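Local atomic coordinates of lysyl oxidase (Pichia pastoris, PDB entry 1W7C), a protein that probably oxidises primary amines, in the manner of the copper amine oxidases, using a copper ion and a topaquinone cofactor in each subunit. Residues Tyr475-His480 with His653-Ser658; Gly465-Glu470 with Val482-Phe487; Glu202-Thr207 with Ala459-Ala464. All blocks are in the same frame, centred on the assembly; numbering follows the deposited sequence. Where two conformers were deposited one is given.

Interaction 1 (Tyr475-His480 with His653-Ser658); sequences YGLKIH and HHLPNS. With CU (copper (II) ion), chain C.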
ATOM      1  N   TYR A 475      -9.228  21.311 -16.359  1.00 16.46           N
ATOM      2  CA  TYR A 475      -8.019  21.333 -15.566  1.00 16.08           C
ATOM      3  C   TYR A 475      -8.249  21.223 -14.067  1.00 16.62           C
ATOM      4  O   TYR A 475      -7.302  21.353 -13.299  1.00 16.57           O
ATOM      5  CB  TYR A 475      -7.219  22.614 -15.835  1.00 16.47           C
ATOM      6  CG  TYR A 475      -6.852  22.809 -17.270  1.00 16.02           C
ATOM      7  CD1 TYR A 475      -5.741  22.179 -17.816  1.00 18.03           C
ATOM      8  CD2 TYR A 475      -7.602  23.637 -18.119  1.00 17.63           C
ATOM      9  CE1 TYR A 475      -5.406  22.334 -19.129  1.00 18.03           C
ATOM     10  CE2 TYR A 475      -7.256  23.824 -19.444  1.00 18.46           C
ATOM     11  CZ  TYR A 475      -6.153  23.156 -19.961  1.00 16.81           C
ATOM     12  OH  TYR A 475      -5.802  23.315 -21.287  1.00 19.98           O
ATOM     13  N   GLY A 476      -9.480  20.965 -13.655  1.00 16.65           N
ATOM     14  CA  GLY A 476      -9.763  20.872 -12.231  1.00 16.47           C
ATOM     15  C   GLY A 476     -11.249  20.863 -11.984  1.00 17.12           C
ATOM     16  O   GLY A 476     -12.032  21.205 -12.890  1.00 18.43           O
ATOM     17  N   LEU A 477     -11.617  20.450 -10.774  1.00 17.31           N
ATOM     18  CA  LEU A 477     -12.985  20.451 -10.316  1.00 17.14           C
ATOM     19  C   LEU A 477     -13.289  21.748  -9.578  1.00 16.66           C
ATOM     20  O   LEU A 477     -12.427  22.310  -8.939  1.00 17.37           O
ATOM     21  CB  LEU A 477     -13.217  19.248  -9.381  1.00 18.68           C
ATOM     22  CG  LEU A 477     -12.924  17.869 -10.002  1.00 23.63           C
ATOM     23  CD1 LEU A 477     -13.047  16.805  -8.999  1.00 35.28           C
ATOM     24  CD2 LEU A 477     -13.839  17.620 -11.188  1.00 29.05           C
ATOM     25  N   LYS A 478     -14.520  22.222  -9.702  1.00 16.93           N
ATOM     26  CA  LYS A 478     -14.975  23.345  -8.896  1.00 17.43           C
ATOM     27  C   LYS A 478     -15.258  22.866  -7.495  1.00 17.37           C
ATOM     28  O   LYS A 478     -16.198  22.106  -7.268  1.00 21.54           O
ATOM     29  CB  LYS A 478     -16.232  23.960  -9.500  1.00 17.89           C
ATOM     30  CG  LYS A 478     -16.645  25.250  -8.812  1.00 19.31           C
ATOM     31  CD  LYS A 478     -17.975  25.754  -9.375  1.00 24.70           C
ATOM     32  CE  LYS A 478     -18.537  26.881  -8.545  1.00 28.94           C
ATOM     33  NZ  LYS A 478     -19.785  27.420  -9.159  1.00 32.21           N
ATOM     34  N   ILE A 479     -14.416  23.278  -6.559  1.00 17.39           N
ATOM     35  CA  ILE A 479     -14.488  22.788  -5.179  1.00 17.23           C
ATOM     36  C   ILE A 479     -14.886  23.862  -4.170  1.00 18.25           C
ATOM     37  O   ILE A 479     -15.091  23.557  -3.001  1.00 18.22           O
ATOM     38  CB  ILE A 479     -13.157  22.135  -4.756  1.00 18.20           C
ATOM     39  CG1 ILE A 479     -11.998  23.141  -4.811  1.00 19.85           C
ATOM     40  CG2 ILE A 479     -12.891  20.889  -5.632  1.00 19.51           C
ATOM     41  CD1 ILE A 479     -10.671  22.599  -4.243  1.00 21.68           C
ATOM     42  N   HIS A 480     -15.020  25.106  -4.631  1.00 18.21           N
ATOM     43  CA  HIS A 480     -15.649  26.118  -3.786  1.00 18.90           C
ATOM     44  C   HIS A 480     -16.215  27.167  -4.764  1.00 18.14           C
ATOM     45  O   HIS A 480     -16.099  27.006  -5.997  1.00 19.62           O
ATOM     46  CB  HIS A 480     -14.669  26.671  -2.729  1.00 17.55           C
ATOM     47  CG  HIS A 480     -15.357  27.329  -1.574  1.00 19.49           C
ATOM     48  ND1 HIS A 480     -15.580  28.687  -1.533  1.00 20.73           N
ATOM     49  CD2 HIS A 480     -15.878  26.823  -0.436  1.00 20.30           C
ATOM     50  CE1 HIS A 480     -16.250  28.982  -0.427  1.00 22.80           C
ATOM     51  NE2 HIS A 480     -16.426  27.869   0.264  1.00 22.27           N
ATOM     52  N   HIS A 653      -0.924  11.530  -9.099  1.00 13.66           N
ATOM     53  CA  HIS A 653      -1.710  12.433  -9.925  1.00 13.20           C
ATOM     54  C   HIS A 653      -2.826  12.994  -9.055  1.00 14.68           C
ATOM     55  O   HIS A 653      -3.793  12.291  -8.733  1.00 18.49           O
ATOM     56  CB  HIS A 653      -2.345  11.695 -11.094  1.00 13.90           C
ATOM     57  CG  HIS A 653      -1.393  10.889 -11.919  1.00 13.98           C
ATOM     58  ND1 HIS A 653      -0.210  11.396 -12.410  1.00 14.82           N
ATOM     59  CD2 HIS A 653      -1.442   9.595 -12.301  1.00 14.16           C
ATOM     60  CE1 HIS A 653       0.404  10.447 -13.097  1.00 15.03           C
ATOM     61  NE2 HIS A 653      -0.310   9.335 -13.022  1.00 14.51           N
ATOM     62  N   HIS A 654      -2.703  14.241  -8.652  1.00 14.60           N
ATOM     63  CA  HIS A 654      -3.583  14.833  -7.645  1.00 14.25           C
ATOM     64  C   HIS A 654      -4.590  15.739  -8.335  1.00 14.78           C
ATOM     65  O   HIS A 654      -4.241  16.747  -8.923  1.00 15.43           O
ATOM     66  CB  HIS A 654      -2.765  15.598  -6.631  1.00 14.95           C
ATOM     67  CG  HIS A 654      -3.496  15.943  -5.386  1.00 16.57           C
ATOM     68  ND1 HIS A 654      -2.916  16.689  -4.383  1.00 17.07           N
ATOM     69  CD2 HIS A 654      -4.703  15.551  -4.904  1.00 18.10           C
ATOM     70  CE1 HIS A 654      -3.762  16.806  -3.368  1.00 16.41           C
ATOM     71  NE2 HIS A 654      -4.858  16.127  -3.663  1.00 18.65           N
ATOM     72  N   LEU A 655      -5.861  15.351  -8.214  1.00 15.73           N
ATOM     73  CA  LEU A 655      -7.017  16.090  -8.718  1.00 16.93           C
ATOM     74  C   LEU A 655      -7.861  16.405  -7.469  1.00 14.61           C
ATOM     75  O   LEU A 655      -8.751  15.615  -7.066  1.00 16.25           O
ATOM     76  CB  LEU A 655      -7.810  15.233  -9.702  1.00 16.89           C
ATOM     77  CG  LEU A 655      -8.990  15.981 -10.335  1.00 17.95           C
ATOM     78  CD1 LEU A 655      -8.512  17.080 -11.284  1.00 18.34           C
ATOM     79  CD2 LEU A 655      -9.956  15.041 -11.062  1.00 19.68           C
ATOM     80  N   PRO A 656      -7.570  17.504  -6.797  1.00 14.09           N
ATOM     81  CA  PRO A 656      -8.227  17.781  -5.528  1.00 14.55           C
ATOM     82  C   PRO A 656      -9.746  17.878  -5.642  1.00 15.74           C
ATOM     83  O   PRO A 656     -10.286  18.375  -6.595  1.00 16.89           O
ATOM     84  CB  PRO A 656      -7.613  19.098  -5.094  1.00 15.08           C
ATOM     85  CG  PRO A 656      -6.226  19.051  -5.694  1.00 16.19           C
ATOM     86  CD  PRO A 656      -6.478  18.465  -7.041  1.00 15.15           C
ATOM     87  N   ASN A 657     -10.403  17.384  -4.607  1.00 15.60           N
ATOM     88  CA  ASN A 657     -11.850  17.412  -4.492  1.00 15.09           C
ATOM     89  C   ASN A 657     -12.235  17.946  -3.110  1.00 14.44           C
ATOM     90  O   ASN A 657     -11.400  18.510  -2.393  1.00 14.78           O
ATOM     91  CB  ASN A 657     -12.440  16.021  -4.828  1.00 14.24           C
ATOM     92  CG  ASN A 657     -12.206  14.981  -3.763  1.00 14.99           C
ATOM     93  OD1 ASN A 657     -13.011  14.824  -2.836  1.00 15.38           O
ATOM     94  ND2 ASN A 657     -11.050  14.276  -3.842  1.00 16.96           N
ATOM     95  N   SER A 658     -13.496  17.776  -2.711  1.00 15.62           N
ATOM     96  CA  SER A 658     -13.937  18.198  -1.379  1.00 15.17           C
ATOM     97  C   SER A 658     -13.088  17.607  -0.274  1.00 16.36           C
ATOM     98  O   SER A 658     -12.903  18.238   0.775  1.00 15.61           O
ATOM     99  CB  SER A 658     -15.392  17.792  -1.176  1.00 17.63           C
ATOM    100  OG  SER A 658     -15.544  16.388  -1.165  1.00 16.24           O
TER
HETATM  101 CU    CU C 801      -1.099  17.569  -4.442  1.00 20.69          CU
HETATM  102  O   HOH W   1      -1.005  19.302  -3.080  1.00 33.71           O
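L655 carries CG anti to its backbone N (chi1 -176°), whereas L477 carries CG anti to its own carbonyl carbon, beside the N (chi1 -58°). The two side chains cross at about a right angle, L477 CD1 lying 4.1 Å from L655 CD2, while the other methyl of L655, CD1, rests 4.1 Å from CA of G476. I479 makes the contact through its CG2 branch, 3.7 Å from P656 O and 3.8 Å from N657 CA. The backbones head within 9° of one another but exchange no hydrogen bond; the join is made by methyl groups, some of them set against the P656 carbonyl. Just upstream, H654 binds copper through ND1 at 2.0 Å; H488 and H490 also bind it, completing the three-histidine site characteristic of copper amine oxidases. P656 lays CG over the centre of the H654 imidazole, 3.8 Å above its plane, and D660 accepts from NE2 at the far side of the ring. Around the contact, strand 642-654 pairs with 488-498, which brings in H488 and H490. Strand 478-480 instead edges a small three-stranded sheet beside 483-484, where I479 and H480 form a classic beta bulge opposite L483.

Interaction 2 (Gly465-Glu470 with Val482-Phe487); sequences GYWNPE and VLSGSF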
ATOM      1  N   GLY A 465      -6.712  27.041  -7.987  1.00 16.46           N
ATOM      2  CA  GLY A 465      -6.768  28.120  -8.936  1.00 17.64           C
ATOM      3  C   GLY A 465      -8.114  28.800  -8.973  1.00 17.69           C
ATOM      4  O   GLY A 465      -9.100  28.263  -8.504  1.00 18.06           O
ATOM      5  N   TYR A 466      -8.176  29.987  -9.568  1.00 16.81           N
ATOM      6  CA  TYR A 466      -9.465  30.645  -9.742  1.00 16.37           C
ATOM      7  C   TYR A 466     -10.313  29.842 -10.758  1.00 17.91           C
ATOM      8  O   TYR A 466      -9.805  29.389 -11.776  1.00 18.41           O
ATOM      9  CB  TYR A 466      -9.277  32.117 -10.175  1.00 19.21           C
ATOM     10  CG  TYR A 466     -10.603  32.834 -10.272  1.00 17.38           C
ATOM     11  CD1 TYR A 466     -11.128  33.503  -9.194  1.00 19.57           C
ATOM     12  CD2 TYR A 466     -11.349  32.784 -11.434  1.00 19.24           C
ATOM     13  CE1 TYR A 466     -12.385  34.104  -9.261  1.00 20.16           C
ATOM     14  CE2 TYR A 466     -12.603  33.371 -11.512  1.00 20.84           C
ATOM     15  CZ  TYR A 466     -13.113  34.024 -10.415  1.00 20.42           C
ATOM     16  OH  TYR A 466     -14.362  34.589 -10.483  1.00 22.50           O
ATOM     17  N   TRP A 467     -11.576  29.622 -10.417  1.00 18.24           N
ATOM     18  CA  TRP A 467     -12.510  28.908 -11.277  1.00 19.04           C
ATOM     19  C   TRP A 467     -13.186  29.852 -12.258  1.00 18.31           C
ATOM     20  O   TRP A 467     -14.034  30.664 -11.853  1.00 21.88           O
ATOM     21  CB  TRP A 467     -13.579  28.177 -10.449  1.00 18.56           C
ATOM     22  CG  TRP A 467     -14.626  27.512 -11.311  1.00 19.49           C
ATOM     23  CD1 TRP A 467     -15.834  28.013 -11.644  1.00 21.58           C
ATOM     24  CD2 TRP A 467     -14.543  26.222 -11.943  1.00 19.67           C
ATOM     25  NE1 TRP A 467     -16.509  27.128 -12.447  1.00 21.98           N
ATOM     26  CE2 TRP A 467     -15.736  26.027 -12.654  1.00 21.15           C
ATOM     27  CE3 TRP A 467     -13.565  25.218 -11.997  1.00 19.12           C
ATOM     28  CZ2 TRP A 467     -16.007  24.859 -13.395  1.00 23.28           C
ATOM     29  CZ3 TRP A 467     -13.838  24.063 -12.718  1.00 20.80           C
ATOM     30  CH2 TRP A 467     -15.052  23.903 -13.424  1.00 20.78           C
ATOM     31  N   ASN A 468     -12.801  29.757 -13.515  1.00 19.90           N
ATOM     32  CA  ASN A 468     -13.474  30.462 -14.591  1.00 21.87           C
ATOM     33  C   ASN A 468     -14.329  29.448 -15.333  1.00 19.94           C
ATOM     34  O   ASN A 468     -13.792  28.545 -15.956  1.00 20.05           O
ATOM     35  CB  ASN A 468     -12.439  31.081 -15.528  1.00 21.97           C
ATOM     36  CG  ASN A 468     -13.075  31.914 -16.629  1.00 24.79           C
ATOM     37  OD1 ASN A 468     -14.147  31.586 -17.161  1.00 27.80           O
ATOM     38  ND2 ASN A 468     -12.414  32.999 -16.982  1.00 23.35           N
ATOM     39  N   PRO A 469     -15.652  29.555 -15.277  1.00 22.74           N
ATOM     40  CA  PRO A 469     -16.505  28.525 -15.886  1.00 25.33           C
ATOM     41  C   PRO A 469     -16.219  28.302 -17.378  1.00 23.40           C
ATOM     42  O   PRO A 469     -16.463  27.217 -17.877  1.00 26.26           O
ATOM     43  CB  PRO A 469     -17.925  29.082 -15.710  0.50 37.23           C
ATOM     44  CG  PRO A 469     -17.838  30.082 -14.605  0.50 25.84           C
ATOM     45  CD  PRO A 469     -16.441  30.608 -14.609  0.50 23.13           C
ATOM     46  N   GLU A 470     -15.754  29.328 -18.088  1.00 20.45           N
ATOM     47  CA  GLU A 470     -15.520  29.210 -19.520  1.00 21.55           C
ATOM     48  C   GLU A 470     -14.315  28.341 -19.891  1.00 20.67           C
ATOM     49  O   GLU A 470     -14.288  27.769 -20.990  1.00 24.45           O
ATOM     50  CB  GLU A 470     -15.316  30.603 -20.146  1.00 27.23           C
ATOM     51  CG  GLU A 470     -16.599  31.389 -20.316  1.00 34.78           C
ATOM     52  CD  GLU A 470     -16.421  32.684 -21.114  1.00 47.40           C
ATOM     53  OE1 GLU A 470     -17.439  33.362 -21.342  1.00 53.07           O
ATOM     54  OE2 GLU A 470     -15.280  33.034 -21.502  1.00 40.36           O
ATOM     55  N   VAL A 482     -15.683  30.022  -6.106  1.00 19.97           N
ATOM     56  CA  VAL A 482     -14.847  30.497  -7.210  1.00 19.51           C
ATOM     57  C   VAL A 482     -13.473  29.836  -7.216  1.00 17.85           C
ATOM     58  O   VAL A 482     -12.481  30.437  -7.655  1.00 18.19           O
ATOM     59  CB  VAL A 482     -14.729  32.040  -7.245  1.00 21.60           C
ATOM     60  CG1 VAL A 482     -16.092  32.653  -7.538  1.00 24.69           C
ATOM     61  CG2 VAL A 482     -14.120  32.575  -5.981  1.00 21.67           C
ATOM     62  N   LEU A 483     -13.452  28.554  -6.852  1.00 18.03           N
ATOM     63  CA  LEU A 483     -12.194  27.833  -6.655  1.00 18.03           C
ATOM     64  C   LEU A 483     -12.158  26.542  -7.455  1.00 17.49           C
ATOM     65  O   LEU A 483     -13.092  25.746  -7.389  1.00 17.75           O
ATOM     66  CB  LEU A 483     -11.999  27.490  -5.185  1.00 17.45           C
ATOM     67  CG  LEU A 483     -10.597  27.040  -4.777  1.00 17.46           C
ATOM     68  CD1 LEU A 483      -9.606  28.154  -5.022  1.00 16.89           C
ATOM     69  CD2 LEU A 483     -10.516  26.573  -3.345  1.00 18.71           C
ATOM     70  N   SER A 484     -11.078  26.354  -8.210  1.00 17.35           N
ATOM     71  CA  SER A 484     -10.764  25.085  -8.845  1.00 15.62           C
ATOM     72  C   SER A 484      -9.699  24.330  -8.064  1.00 17.43           C
ATOM     73  O   SER A 484      -8.724  24.915  -7.631  1.00 18.45           O
ATOM     74  CB  SER A 484     -10.167  25.348 -10.203  1.00 16.61           C
ATOM     75  OG  SER A 484      -9.900  24.122 -10.840  1.00 18.57           O
ATOM     76  N   GLY A 485      -9.866  23.013  -7.957  1.00 17.54           N
ATOM     77  CA  GLY A 485      -8.783  22.134  -7.506  0.60 23.31           C
ATOM     78  C   GLY A 485      -7.798  21.805  -8.634  0.60 31.99           C
ATOM     79  O   GLY A 485      -7.842  20.738  -9.271  0.60 18.70           O
ATOM     80  N   SER A 486      -6.877  22.718  -8.883  0.60 16.82           N
ATOM     81  CA  SER A 486      -5.963  22.569 -10.004  0.60 18.95           C
ATOM     82  C   SER A 486      -5.227  21.214 -10.040  0.60 19.34           C
ATOM     83  O   SER A 486      -4.593  20.788  -9.110  0.60 19.24           O
ATOM     84  CB  SER A 486      -4.933  23.700 -10.004  0.60 32.92           C
ATOM     85  OG  SER A 486      -5.513  24.914 -10.442  0.60 20.54           O
ATOM     86  N   PHE A 487      -5.247  20.605 -11.179  0.60 20.35           N
ATOM     87  CA  PHE A 487      -4.640  19.311 -11.384  1.00 16.22           C
ATOM     88  C   PHE A 487      -3.112  19.347 -11.433  1.00 16.01           C
ATOM     89  O   PHE A 487      -2.531  20.206 -12.111  1.00 17.54           O
ATOM     90  CB  PHE A 487      -5.211  18.907 -12.732  1.00 19.13           C
ATOM     91  CG  PHE A 487      -4.841  17.549 -13.258  1.00 16.74           C
ATOM     92  CD1 PHE A 487      -4.869  17.330 -14.644  1.00 20.41           C
ATOM     93  CD2 PHE A 487      -4.628  16.472 -12.446  1.00 15.96           C
ATOM     94  CE1 PHE A 487      -4.605  16.084 -15.171  1.00 27.24           C
ATOM     95  CE2 PHE A 487      -4.358  15.212 -12.995  1.00 18.23           C
ATOM     96  CZ  PHE A 487      -4.337  15.034 -14.335  1.00 23.00           C
TER
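The Y466 ring has V482 O over one face, 3.7 Å above the plane and displaced toward the rim, and the Y466 and V482 side chains cross obliquely, with V482 CB 3.7 Å from Y466 CE1. The indole of W467 is met at its edge instead: S484 CB lies in the ring plane, 3.8 Å from W467 CE3. The Y466 hydroxyl is hydrogen-bonded to P254 O. The backbones form a short antiparallel ladder, part of a three-stranded sheet in which 483-484 is the middle strand. G465 and S484 make the hydrogen-bonded pair, G465 N to S484 O at 2.9 Å and S484 N to G465 O at 2.8 Å; Y466 and L483 are the non-hydrogen-bonded pair. Beyond them W467 N reaches V482 O at 3.0 Å with a nearly straight N-H (173°), though the donor stands 62° out of the carbonyl plane. The same oxygen that accepts from W467 N packs over the Y466 ring. L483 tucks CD1 against G465 O, at 3.5 Å. Past the ladder the segment 465-470 folds into an Asx turn, N468 OD1 accepting from E470 N at 2.9 Å.

Interaction 3 (Glu202-Thr207 with Ala459-Ala464); sequences ENLVPT and AGYIQA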
ATOM      1  N   GLU A 202      -3.752  31.309   1.853  1.00 18.01           N
ATOM      2  CA  GLU A 202      -3.735  32.159   0.647  1.00 18.56           C
ATOM      3  C   GLU A 202      -3.947  31.321  -0.606  1.00 17.58           C
ATOM      4  O   GLU A 202      -4.560  31.781  -1.569  1.00 18.07           O
ATOM      5  CB  GLU A 202      -2.420  32.926   0.551  1.00 19.78           C
ATOM      6  CG  GLU A 202      -2.302  34.084   1.544  1.00 21.18           C
ATOM      7  CD  GLU A 202      -2.032  33.677   2.997  1.00 25.72           C
ATOM      8  OE1 GLU A 202      -1.496  32.566   3.272  1.00 27.30           O
ATOM      9  OE2 GLU A 202      -2.308  34.505   3.867  1.00 35.40           O
ATOM     10  N   ASN A 203      -3.463  30.084  -0.593  1.00 18.51           N
ATOM     11  CA  ASN A 203      -3.595  29.230  -1.778  1.00 18.22           C
ATOM     12  C   ASN A 203      -5.034  28.837  -2.095  1.00 18.19           C
ATOM     13  O   ASN A 203      -5.299  28.406  -3.211  1.00 19.47           O
ATOM     14  CB  ASN A 203      -2.767  27.940  -1.625  0.70 21.24           C
ATOM     15  CG  ASN A 203      -1.354  28.050  -2.170  0.70 23.06           C
ATOM     16  OD1 ASN A 203      -0.646  27.051  -2.251  0.70 28.38           O
ATOM     17  ND2 ASN A 203      -0.925  29.252  -2.507  0.70 20.69           N
ATOM     18  N   LEU A 204      -5.944  28.986  -1.129  1.00 17.53           N
ATOM     19  CA  LEU A 204      -7.359  28.706  -1.347  1.00 17.38           C
ATOM     20  C   LEU A 204      -8.146  29.923  -1.816  1.00 17.50           C
ATOM     21  O   LEU A 204      -9.324  29.800  -2.137  1.00 18.67           O
ATOM     22  CB  LEU A 204      -7.989  28.146  -0.060  1.00 17.53           C
ATOM     23  CG  LEU A 204      -7.380  26.846   0.490  1.00 17.19           C
ATOM     24  CD1 LEU A 204      -8.174  26.313   1.667  1.00 18.40           C
ATOM     25  CD2 LEU A 204      -7.256  25.765  -0.581  1.00 18.49           C
ATOM     26  N   VAL A 205      -7.481  31.080  -1.901  1.00 17.27           N
ATOM     27  CA  VAL A 205      -8.120  32.312  -2.354  1.00 18.55           C
ATOM     28  C   VAL A 205      -7.322  33.036  -3.442  1.00 18.36           C
ATOM     29  O   VAL A 205      -6.986  34.224  -3.319  1.00 19.50           O
ATOM     30  CB  VAL A 205      -8.425  33.227  -1.140  1.00 19.38           C
ATOM     31  CG1 VAL A 205      -9.629  32.699  -0.378  1.00 22.09           C
ATOM     32  CG2 VAL A 205      -7.231  33.314  -0.204  1.00 19.99           C
ATOM     33  N   PRO A 206      -7.051  32.321  -4.539  1.00 17.85           N
ATOM     34  CA  PRO A 206      -6.479  32.944  -5.731  1.00 18.20           C
ATOM     35  C   PRO A 206      -7.514  33.823  -6.412  1.00 18.78           C
ATOM     36  O   PRO A 206      -8.688  33.442  -6.545  1.00 18.83           O
ATOM     37  CB  PRO A 206      -6.137  31.747  -6.622  1.00 18.67           C
ATOM     38  CG  PRO A 206      -7.189  30.706  -6.283  1.00 18.21           C
ATOM     39  CD  PRO A 206      -7.396  30.908  -4.790  1.00 16.74           C
ATOM     40  N   THR A 207      -7.087  35.001  -6.859  1.00 19.44           N
ATOM     41  CA  THR A 207      -8.022  36.020  -7.381  1.00 21.06           C
ATOM     42  C   THR A 207      -8.363  35.939  -8.858  1.00 20.43           C
ATOM     43  O   THR A 207      -9.308  36.586  -9.296  1.00 22.05           O
ATOM     44  CB  THR A 207      -7.459  37.417  -7.141  1.00 21.83           C
ATOM     45  OG1 THR A 207      -6.229  37.584  -7.861  1.00 21.41           O
ATOM     46  CG2 THR A 207      -7.135  37.638  -5.663  1.00 23.76           C
ATOM     47  N   ALA A 459       0.247  16.164   2.591  1.00 21.60           N
ATOM     48  CA  ALA A 459      -0.907  16.810   3.212  1.00 22.14           C
ATOM     49  C   ALA A 459      -0.668  18.324   2.987  1.00 21.90           C
ATOM     50  O   ALA A 459       0.266  18.763   2.265  1.00 23.26           O
ATOM     51  CB  ALA A 459      -1.055  16.460   4.745  1.00 22.66           C
ATOM     52  N   GLY A 460      -1.494  19.107   3.616  1.00 20.31           N
ATOM     53  CA  GLY A 460      -1.340  20.536   3.638  1.00 17.57           C
ATOM     54  C   GLY A 460      -2.360  21.169   2.712  1.00 15.46           C
ATOM     55  O   GLY A 460      -3.376  20.549   2.397  1.00 17.26           O
ATOM     56  N   TYR A 461      -2.121  22.447   2.387  1.00 15.91           N
ATOM     57  CA  TYR A 461      -3.000  23.196   1.493  1.00 16.48           C
ATOM     58  C   TYR A 461      -2.619  22.951   0.073  1.00 17.29           C
ATOM     59  O   TYR A 461      -1.459  23.029  -0.306  1.00 20.59           O
ATOM     60  CB  TYR A 461      -2.884  24.680   1.783  1.00 16.57           C
ATOM     61  CG  TYR A 461      -3.593  25.176   3.028  1.00 15.87           C
ATOM     62  CD1 TYR A 461      -2.897  25.536   4.164  1.00 18.34           C
ATOM     63  CD2 TYR A 461      -4.966  25.268   3.064  1.00 15.60           C
ATOM     64  CE1 TYR A 461      -3.563  25.974   5.308  1.00 17.71           C
ATOM     65  CE2 TYR A 461      -5.642  25.702   4.180  1.00 17.05           C
ATOM     66  CZ  TYR A 461      -4.934  26.066   5.292  1.00 17.60           C
ATOM     67  OH  TYR A 461      -5.593  26.516   6.413  1.00 18.21           O
ATOM     68  N   ILE A 462      -3.627  22.744  -0.734  1.00 15.76           N
ATOM     69  CA  ILE A 462      -3.398  22.663  -2.173  1.00 15.17           C
ATOM     70  C   ILE A 462      -3.122  24.043  -2.796  1.00 15.98           C
ATOM     71  O   ILE A 462      -3.572  25.045  -2.280  1.00 18.72           O
ATOM     72  CB  ILE A 462      -4.604  22.015  -2.908  1.00 16.70           C
ATOM     73  CG1 ILE A 462      -5.867  22.866  -2.761  1.00 18.51           C
ATOM     74  CG2 ILE A 462      -4.807  20.620  -2.448  1.00 16.43           C
ATOM     75  CD1 ILE A 462      -7.051  22.409  -3.604  1.00 19.52           C
ATOM     76  N   GLN A 463      -2.423  24.068  -3.928  1.00 15.35           N
ATOM     77  CA  GLN A 463      -2.350  25.245  -4.759  1.00 15.69           C
ATOM     78  C   GLN A 463      -3.517  25.170  -5.725  1.00 17.19           C
ATOM     79  O   GLN A 463      -3.440  24.565  -6.769  1.00 18.25           O
ATOM     80  CB  GLN A 463      -1.010  25.352  -5.461  1.00 16.95           C
ATOM     81  CG  GLN A 463      -0.903  26.596  -6.314  1.00 17.04           C
ATOM     82  CD  GLN A 463       0.454  26.811  -6.939  1.00 17.00           C
ATOM     83  OE1 GLN A 463       1.456  26.662  -6.287  1.00 19.34           O
ATOM     84  NE2 GLN A 463       0.473  27.179  -8.204  1.00 18.11           N
ATOM     85  N   ALA A 464      -4.623  25.744  -5.299  1.00 17.05           N
ATOM     86  CA  ALA A 464      -5.818  25.804  -6.104  1.00 15.35           C
ATOM     87  C   ALA A 464      -5.695  26.917  -7.139  1.00 16.15           C
ATOM     88  O   ALA A 464      -4.648  27.592  -7.267  1.00 18.24           O
ATOM     89  CB  ALA A 464      -6.976  26.062  -5.208  1.00 17.67           C
TER
HETATM   90  O   HOH W   2      -3.438  28.809  -5.105  1.00 22.97           O
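N203 O is gripped twice: a water donates to it at 2.7 Å, and A464 N adds a weak, bent bond of 3.5 Å. The same water donates to A464 O at 2.8 Å, bridging the two backbones; A464 O also accepts from N351 ND2. The N203 carbonyl belongs to a 3-10 segment, 202-204, in the DUF1965 family region, and the partner 459-464 is an irregular linker of the enzyme domain between strands 452-458 and 465-466; the contact thus joins two regions of the amine oxidase fold. N203 also packs its CB against I462 O, at 3.1 Å. L204 carries much of the apolar contact. Its CG is anti to the carbonyl carbon (chi1 -59°), and its methyls diverge: CD1 meets the edge of the Y461 ring, 3.6 Å from CE2, and CD2 lies 3.9 Å from I462 CG1. An alanine here would probably open a gap against the Y461 edge and I462 CG1, leaving I462, whose side chain is about 5 Å from the copper ion at its nearest, less firmly packed. Y461 is held elsewhere too, its OH bonded to T264 O and its ring edge-to-face with H413 of the second subunit. Near the segment's end, P206 CG lies 4.1 Å from A464 O.

All three contacts are mainly buried, and they lie within about 11 Å of one another, centre to centre. Interactions 1 and 2 reach the same small sheet, and L477 O probably accepts from G485 N. Their chemistry still differs, since interaction 2 is a ladder of backbone bonds flanked by aromatic rings, whereas interaction 1 is methyl groups packed on each other and on a carbonyl, next to a copper ligand. Interaction 3 relies on a water bridge and on methyls, joining separate family regions. I462 ties it to interaction 1, touching P656, I479 and H654; A464 and P206 tie it to interaction 2. Interactions 1 and 3 meet the second subunit at several residues, interaction 2 through F487.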